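Local structure of glycerate kinase, putative (2B8N) at residues E151-Q154 with K155-A159; F35-R38 with A39-T43; N397-S400 with Y401-L404; I24-V27 with K28-E32. The protein catalyses the ATP-dependent phosphorylation of D-glycerate to 2-phosphoglycerate, using magnesium as cofactor, in the breakdown of serine by way of 3-hydroxypyruvate. One frame throughout, in Å; residues are numbered along the deposited sequence.

Interaction 1. Residues E151-Q154 with K155-A159; sequences EEIQ and KLTSA
Thr157 and Ile153 meet one turn apart in helix 150-162, where a side-chain hydroxyl and a backbone N-H share one carbonyl oxygen. Thr157 N lies 3.1 Å from Ile153 O in a nearly straight bond (174°). Thr157 OG1, 3.0 Å from Ile153 O, comes instead from above the carbonyl plane, 44° out of it. The hydroxyl can fold back like this because it stands beside its own backbone N (chi1 -57°), which brings OG1 back to the carbonyl of the preceding turn; OG1 has a further, weak partner in Arg174. A valine here would keep the branching but would probably leave Ile153 O with the backbone N-H alone and deprive Arg174 of its weak acceptor.

The other hydrogen bonds are those of a regular alpha-helix. Lys155 N to Glu151 O and Leu156 N to Glu152 O are both 2.8 Å, while Ser158 N to Gln154 O is longer, 3.3 Å.

Lys155 and Leu156 lay their first side-chain carbons near the carbonyl oxygens of Glu151 and Glu152. Leu156 goes on to the surroundings of the helix, its side chain touching Leu177, Ile234 and Thr236, while Ile153 packs on Pro144.

Glu152 turns its carboxylate elsewhere, to Ser237 through OE2 and back to the N-H of Ser149 through OE1, at the start of the helix. The chemistry is thus divided: apolar residues hold the helix to its surroundings, Glu152 ties down its first turn, and Thr157 spends its hydroxyl on the helix's own backbone.

Interaction 2. Residues F35-R38 with A39-T43; sequences FPDR and AVKET
Lys41 NZ is gripped by two carboxylates, that of Asp37 one turn back and that of Glu70 on helix 61-72. From Asp37 it takes mainly OD2, 3.0 Å from Lys41 NZ and met on the syn lone pair, with a weaker bond to OD1 at 3.3 Å. The lysine chain runs extended beyond CG, and Lys41 CD passes 3.4 Å from Asp37 OD2, so aliphatic carbons as well as the ammonium lie against the acid. With CG anti to the backbone N (chi1 -167°), Asp37 swings its carboxylate forward along the helix to meet it.

A second pair repeats the i to i+4 spacing. Arg38 NE stands 3.0 Å from Glu42 OE2, but the N-H points poorly at it (123°) and the bond is weak. The guanidinium and carboxylate planes are turned 47° apart, and Arg38 CG also lies 3.5 Å from Glu42 OE2. The other end of the guanidinium is bound more strongly through NH2, in a salt bridge to Glu269.

Both pairs ride on the short helix 36-41, which Phe35 precedes as N-cap residue and Pro36 opens. Phe35 O accepts Ala39 N at 3.0 Å, the first turn's bond. Pro36 packs on Arg63 and Met64 of helix 61-72, while Ala39 and Val40 rest on Ile260 of strand 255-261, at the edge of the parallel sheet. Farther along, Thr43 folds its hydroxyl back on the helix, with Thr43 OG1 3.1 Å from Ala39 O. The Phe35 side chain leads away from this helix and touches Thr416 and Thr418.

Interaction 3. Residues N397-S400 with Y401-L404; sequences NNDS and YNAL
Asp399 and Asn402 join side chains across the start of helix 400-406, just after a Schellman motif has closed helix 391-396. Asn402 ND2 gives a hydrogen bond to Asp399 OD2, 3.2 Å long with an angle of 151° at the hydrogen. It arrives on the syn side, slightly out of the carboxylate plane, and the two flat groups stand almost perpendicular, 87° apart. Asp399 occupies the N-cap position, yet its carboxylate caps no backbone N-H; with CG anti to its backbone N (chi1 -159°) it reaches the asparagine side chain instead.

The backbone bonds of this first turn differ in quality. Ala403 N to Asp399 O is weak at 3.5 Å, whereas Leu404 N to Ser400 O is sound at 3.1 Å.

One shell out, Ile334 N donates to Asp399 OD1, so the carboxylate is held from both oxygens. Were Asp399 cut back to an alanine, Asn402 ND2 and the N-H of Ile334 would probably lose their carboxylate acceptor, and the asparagine amide would be freer to turn. Tyr401 bonds to Ile334 through its backbone and to Asp370 through OH, while Ser400 and Leu404 lean on Gln339 of helix 337-348.

Asn398, the positive-phi residue of the Schellman motif, fastens the turn between the helices: its OD1 accepts the N-H groups of Lys330 and Gly331, and its ND2 donates to Glu340 OE2.

Interaction 4. Residues I24-V27 with K28-E32; sequences IEIV and KKSIE
Glu25 lays its flat carboxylate alongside the Lys29 chain, with Glu25 OE2 3.9 Å from Lys29 CE and 4.0 Å from Lys29 CG. The two chains run the same way, but the charges do not pair: OE2 stays 5.1 Å from Lys29 NZ, and Glu25 OE1 makes a long, weak ion pair with Lys277. Lys29 bends at chi2 (-83°), and its ammonium heads for the other flat group, the carboxylate of Glu32, making a long ion pair of 3.8 Å from NZ to OE1.

Beside these, Lys28 lies alongside Ile24, its end near Ile24 CG2. Lys29 N to Glu25 O, 2.8 Å and nearly straight, is one of the regular i to i+4 bonds of helix 17-32. Ser30 turns its hydroxyl back to Ile26 O, though the modelled distance is too short to trust.

Val27 CG1 and Ile31 CD1 touch at 4.4 Å. Val27 packs on Cys358 and Ala360 of strand 355-361 and on Ile425 of strand 422-428; Ile26 and Ser30 meet Ala270, and Lys29 and Ser30 meet Leu273, both of helix 263-276.

Along the chain the order is interaction 4, interaction 2, interaction 1, interaction 3. The first two sit on consecutive helices, 17-32 and 36-41; their centres are 16 Å apart, and they touch where Arg38 CD comes 4.0 Å from Glu32 O. Yet they pack against different sheets: interaction 4 lies against the mixed sheet, interaction 2 against edge strand 255-261 of the parallel one. Interaction 3 lies 24 Å from interaction 4 between centres, in the MOFRL range, while the others fall within DUF4147. Interaction 1 is remote, its centre 35 to 40 Å from the rest. Helices 17-32 and 36-41 thus link the two sheets near the start of the chain, while interactions 1 and 3 lie well away from that junction.

Interaction 1. Residues E151-Q154 with K155-A159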
# COMPACT_ATOMS: atom_id res chain seq x y z
N GLU A 151 -3.73 -10.48 -23.55
CA GLU A 151 -5.04 -11.07 -23.30
C GLU A 151 -4.88 -12.38 -22.58
O GLU A 151 -5.67 -12.68 -21.69
CB GLU A 151 -5.81 -11.32 -24.60
CG GLU A 151 -6.43 -10.09 -25.22
CD GLU A 151 -5.44 -8.93 -25.33
OE1 GLU A 151 -4.31 -9.15 -25.85
OE2 GLU A 151 -5.78 -7.80 -24.88
N GLU A 152 -3.89 -13.16 -23.01
CA GLU A 152 -3.59 -14.47 -22.42
C GLU A 152 -3.20 -14.29 -20.96
O GLU A 152 -3.61 -15.07 -20.08
CB GLU A 152 -2.44 -15.16 -23.17
CG GLU A 152 -2.85 -15.89 -24.42
CD GLU A 152 -1.67 -16.37 -25.25
OE1 GLU A 152 -0.90 -15.50 -25.71
OE2 GLU A 152 -1.52 -17.60 -25.47
N ILE A 153 -2.40 -13.26 -20.71
CA ILE A 153 -2.02 -12.93 -19.35
C ILE A 153 -3.26 -12.52 -18.53
O ILE A 153 -3.54 -13.14 -17.51
CB ILE A 153 -0.84 -11.93 -19.34
CG1 ILE A 153 0.45 -12.69 -19.61
CG2 ILE A 153 -0.73 -11.22 -18.01
CD1 ILE A 153 1.57 -11.82 -20.12
N GLN A 154 -4.02 -11.53 -19.00
CA GLN A 154 -5.30 -11.16 -18.36
C GLN A 154 -6.11 -12.44 -18.02
O GLN A 154 -6.48 -12.68 -16.87
CB GLN A 154 -6.12 -10.20 -19.27
CG GLN A 154 -5.57 -8.73 -19.38
CD GLN A 154 -6.14 -7.90 -20.59
OE1 GLN A 154 -5.38 -7.27 -21.34
NE2 GLN A 154 -7.47 -7.90 -20.76
N LYS A 155 -6.35 -13.28 -19.03
CA LYS A 155 -7.21 -14.46 -18.87
C LYS A 155 -6.65 -15.52 -17.92
O LYS A 155 -7.41 -16.14 -17.18
CB LYS A 155 -7.48 -15.15 -20.22
CG LYS A 155 -8.44 -14.43 -21.18
CD LYS A 155 -9.21 -15.48 -22.00
CE LYS A 155 -10.01 -14.90 -23.17
NZ LYS A 155 -10.67 -15.99 -24.00
N LEU A 156 -5.35 -15.74 -17.97
CA LEU A 156 -4.70 -16.75 -17.12
C LEU A 156 -4.75 -16.42 -15.63
O LEU A 156 -4.92 -17.33 -14.81
CB LEU A 156 -3.21 -16.90 -17.47
CG LEU A 156 -2.84 -17.91 -18.53
CD1 LEU A 156 -1.35 -17.80 -18.89
CD2 LEU A 156 -3.21 -19.33 -18.07
N THR A 157 -4.52 -15.14 -15.31
CA THR A 157 -4.63 -14.57 -13.96
C THR A 157 -6.02 -14.79 -13.38
O THR A 157 -6.19 -15.34 -12.28
CB THR A 157 -4.39 -13.03 -13.99
OG1 THR A 157 -3.11 -12.73 -14.58
CG2 THR A 157 -4.42 -12.43 -12.62
N SER A 158 -7.02 -14.37 -14.14
CA SER A 158 -8.40 -14.43 -13.71
C SER A 158 -8.81 -15.89 -13.48
O SER A 158 -9.48 -16.23 -12.50
CB SER A 158 -9.28 -13.75 -14.75
OG SER A 158 -10.61 -13.59 -14.27
N ALA A 159 -8.38 -16.77 -14.38
CA ALA A 159 -8.61 -18.19 -14.24
C ALA A 159 -8.02 -18.70 -12.95
O ALA A 159 -8.62 -19.52 -12.25
CB ALA A 159 -7.98 -18.94 -15.40

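Interaction 2. Residues F35-R38 with A39-T43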
# COMPACT_ATOMS: atom_id res chain seq x y z
N PHE A 35 4.27 10.76 2.87
CA PHE A 35 3.92 11.41 1.62
C PHE A 35 5.12 11.23 0.73
O PHE A 35 6.24 11.26 1.20
CB PHE A 35 3.67 12.90 1.78
CG PHE A 35 2.27 13.25 2.18
CD1 PHE A 35 1.43 12.32 2.80
CD2 PHE A 35 1.81 14.55 1.99
CE1 PHE A 35 0.11 12.69 3.18
CE2 PHE A 35 0.52 14.92 2.39
CZ PHE A 35 -0.34 14.00 2.96
N PRO A 36 4.89 11.08 -0.57
CA PRO A 36 6.04 10.86 -1.46
C PRO A 36 7.18 11.90 -1.33
O PRO A 36 8.34 11.51 -1.26
CB PRO A 36 5.41 10.89 -2.87
CG PRO A 36 3.93 10.61 -2.65
CD PRO A 36 3.60 11.13 -1.29
N ASP A 37 6.83 13.19 -1.29
CA ASP A 37 7.82 14.27 -1.28
C ASP A 37 8.77 14.12 -0.08
O ASP A 37 9.99 14.09 -0.24
CB ASP A 37 7.14 15.66 -1.25
CG ASP A 37 8.13 16.82 -1.55
OD1 ASP A 37 8.54 16.99 -2.73
OD2 ASP A 37 8.48 17.56 -0.60
N ARG A 38 8.20 14.02 1.10
CA ARG A 38 8.98 13.93 2.29
C ARG A 38 9.75 12.59 2.35
O ARG A 38 10.90 12.55 2.82
CB ARG A 38 8.08 14.17 3.51
CG ARG A 38 8.73 13.84 4.85
CD ARG A 38 8.16 14.62 6.01
NE ARG A 38 8.42 13.92 7.26
CZ ARG A 38 7.74 14.09 8.39
NH1 ARG A 38 6.74 14.97 8.45
NH2 ARG A 38 8.04 13.39 9.46
N ALA A 39 9.15 11.49 1.88
CA ALA A 39 9.81 10.17 2.00
C ALA A 39 11.09 10.10 1.19
O ALA A 39 12.11 9.52 1.64
CB ALA A 39 8.86 9.05 1.57
N VAL A 40 11.01 10.67 -0.00
CA VAL A 40 12.14 10.74 -0.92
C VAL A 40 13.23 11.65 -0.37
O VAL A 40 14.39 11.26 -0.23
CB VAL A 40 11.67 11.23 -2.31
CG1 VAL A 40 12.86 11.56 -3.21
CG2 VAL A 40 10.80 10.17 -2.97
N LYS A 41 12.85 12.88 -0.05
CA LYS A 41 13.82 13.89 0.40
C LYS A 41 14.57 13.49 1.68
O LYS A 41 15.73 13.86 1.87
CB LYS A 41 13.14 15.26 0.57
CG LYS A 41 12.97 16.06 -0.73
CD LYS A 41 11.90 17.14 -0.59
CE LYS A 41 11.81 18.05 -1.84
NZ LYS A 41 10.76 19.13 -1.69
N GLU A 42 13.92 12.73 2.56
CA GLU A 42 14.57 12.23 3.78
C GLU A 42 15.49 11.03 3.55
O GLU A 42 16.24 10.68 4.45
CB GLU A 42 13.52 11.89 4.85
CG GLU A 42 12.83 13.13 5.37
CD GLU A 42 11.87 12.85 6.52
OE1 GLU A 42 11.62 11.66 6.83
OE2 GLU A 42 11.38 13.84 7.10
N THR A 43 15.46 10.43 2.35
CA THR A 43 16.31 9.30 2.00
C THR A 43 17.34 9.57 0.88
O THR A 43 18.55 9.34 1.06
CB THR A 43 15.46 8.12 1.52
OG1 THR A 43 14.50 7.78 2.54
CG2 THR A 43 16.34 6.91 1.21

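Interaction 3. Residues N397-S400 with Y401-L404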
# COMPACT_ATOMS: atom_id res chain seq x y z
N ASN A 397 -25.01 -5.38 8.70
CA ASN A 397 -25.34 -5.13 7.30
C ASN A 397 -24.17 -4.53 6.50
O ASN A 397 -24.35 -4.18 5.33
CB ASN A 397 -26.57 -4.23 7.25
CG ASN A 397 -27.33 -4.35 5.97
OD1 ASN A 397 -27.72 -5.44 5.55
ND2 ASN A 397 -27.57 -3.21 5.33
N ASN A 398 -22.99 -4.43 7.12
CA ASN A 398 -21.81 -3.84 6.49
C ASN A 398 -22.07 -2.39 5.99
O ASN A 398 -21.67 -1.99 4.88
CB ASN A 398 -21.27 -4.75 5.36
CG ASN A 398 -20.75 -6.09 5.88
OD1 ASN A 398 -21.30 -7.14 5.57
ND2 ASN A 398 -19.69 -6.05 6.67
N ASP A 399 -22.72 -1.62 6.85
CA ASP A 399 -23.12 -0.24 6.57
C ASP A 399 -22.50 0.70 7.61
O ASP A 399 -23.15 1.59 8.14
CB ASP A 399 -24.65 -0.16 6.60
CG ASP A 399 -25.22 1.05 5.86
OD1 ASP A 399 -24.63 1.50 4.85
OD2 ASP A 399 -26.28 1.53 6.30
N SER A 400 -21.23 0.47 7.92
CA SER A 400 -20.47 1.30 8.87
C SER A 400 -20.44 2.80 8.49
O SER A 400 -20.66 3.65 9.32
CB SER A 400 -19.03 0.73 9.01
OG SER A 400 -18.54 0.15 7.78
N TYR A 401 -20.22 3.11 7.22
CA TYR A 401 -20.17 4.52 6.77
C TYR A 401 -21.33 5.33 7.32
O TYR A 401 -21.11 6.39 7.91
CB TYR A 401 -20.18 4.63 5.24
CG TYR A 401 -20.08 6.03 4.69
CD1 TYR A 401 -21.19 6.85 4.57
CD2 TYR A 401 -18.86 6.54 4.27
CE1 TYR A 401 -21.10 8.14 4.05
CE2 TYR A 401 -18.76 7.84 3.75
CZ TYR A 401 -19.89 8.63 3.65
OH TYR A 401 -19.80 9.90 3.14
N ASN A 402 -22.54 4.82 7.09
CA ASN A 402 -23.79 5.52 7.46
C ASN A 402 -23.97 5.67 8.96
O ASN A 402 -24.46 6.69 9.42
CB ASN A 402 -25.02 4.81 6.87
CG ASN A 402 -25.22 5.08 5.38
OD1 ASN A 402 -24.69 6.04 4.85
ND2 ASN A 402 -26.01 4.25 4.73
N ALA A 403 -23.58 4.66 9.73
CA ALA A 403 -23.65 4.73 11.18
C ALA A 403 -22.76 5.83 11.71
O ALA A 403 -23.16 6.57 12.62
CB ALA A 403 -23.26 3.41 11.79
N LEU A 404 -21.56 5.95 11.14
CA LEU A 404 -20.59 6.97 11.55
C LEU A 404 -20.99 8.39 11.08
O LEU A 404 -20.81 9.34 11.84
CB LEU A 404 -19.18 6.60 11.06
CG LEU A 404 -18.59 5.25 11.51
CD1 LEU A 404 -17.37 4.90 10.69
CD2 LEU A 404 -18.22 5.24 13.01

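Interaction 4. Residues I24-V27 with K28-E32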
# COMPACT_ATOMS: atom_id res chain seq x y z
N ILE A 24 -7.00 13.24 15.79
CA ILE A 24 -7.09 13.50 14.35
C ILE A 24 -5.78 14.14 13.86
O ILE A 24 -5.24 13.75 12.83
CB ILE A 24 -8.34 14.40 13.99
CG1 ILE A 24 -9.63 13.57 14.03
CG2 ILE A 24 -8.21 15.05 12.61
CD1 ILE A 24 -10.89 14.40 14.17
N GLU A 25 -5.28 15.12 14.60
CA GLU A 25 -4.02 15.76 14.21
C GLU A 25 -2.90 14.73 14.18
O GLU A 25 -2.17 14.66 13.21
CB GLU A 25 -3.65 16.96 15.09
CG GLU A 25 -2.90 18.01 14.30
CD GLU A 25 -1.89 18.77 15.11
OE1 GLU A 25 -2.02 18.81 16.35
OE2 GLU A 25 -0.96 19.32 14.48
N ILE A 26 -2.78 13.90 15.22
CA ILE A 26 -1.72 12.87 15.25
C ILE A 26 -1.78 11.91 14.05
O ILE A 26 -0.73 11.59 13.44
CB ILE A 26 -1.76 12.02 16.55
CG1 ILE A 26 -1.38 12.88 17.75
CG2 ILE A 26 -0.81 10.84 16.44
CD1 ILE A 26 -1.90 12.34 19.04
N VAL A 27 -3.00 11.46 13.73
CA VAL A 27 -3.25 10.65 12.55
C VAL A 27 -2.89 11.41 11.29
O VAL A 27 -2.15 10.88 10.48
CB VAL A 27 -4.69 10.11 12.51
CG1 VAL A 27 -4.99 9.45 11.18
CG2 VAL A 27 -4.91 9.11 13.68
N LYS A 28 -3.34 12.66 11.14
CA LYS A 28 -3.03 13.45 9.92
C LYS A 28 -1.51 13.68 9.74
O LYS A 28 -0.97 13.41 8.67
CB LYS A 28 -3.77 14.81 9.89
CG LYS A 28 -5.19 14.75 9.28
CD LYS A 28 -5.81 16.18 9.12
CE LYS A 28 -7.25 16.19 8.54
NZ LYS A 28 -8.23 15.23 9.19
N LYS A 29 -0.85 14.15 10.78
CA LYS A 29 0.59 14.38 10.75
C LYS A 29 1.40 13.08 10.63
O LYS A 29 2.49 13.10 10.06
CB LYS A 29 1.03 15.14 12.00
CG LYS A 29 0.56 16.57 12.06
CD LYS A 29 1.48 17.49 11.25
CE LYS A 29 0.88 18.89 11.06
NZ LYS A 29 1.76 19.80 10.25
N SER A 30 0.90 11.96 11.17
CA SER A 30 1.64 10.71 11.08
C SER A 30 1.73 10.24 9.63
O SER A 30 2.79 9.77 9.21
CB SER A 30 1.00 9.63 11.93
OG SER A 30 1.04 10.01 13.29
N ILE A 31 0.63 10.38 8.88
CA ILE A 31 0.57 9.98 7.46
C ILE A 31 1.47 10.81 6.53
O ILE A 31 2.05 10.27 5.58
CB ILE A 31 -0.88 10.07 6.92
CG1 ILE A 31 -1.74 8.98 7.54
CG2 ILE A 31 -0.93 9.89 5.40
CD1 ILE A 31 -3.21 9.17 7.22
N GLU A 32 1.56 12.12 6.81
CA GLU A 32 2.50 13.03 6.14
C GLU A 32 3.93 12.52 6.09
O GLU A 32 4.68 12.87 5.19
CB GLU A 32 2.53 14.38 6.86
CG GLU A 32 1.32 15.23 6.61
CD GLU A 32 1.38 16.58 7.29
OE1 GLU A 32 2.46 16.97 7.82
OE2 GLU A 32 0.34 17.27 7.29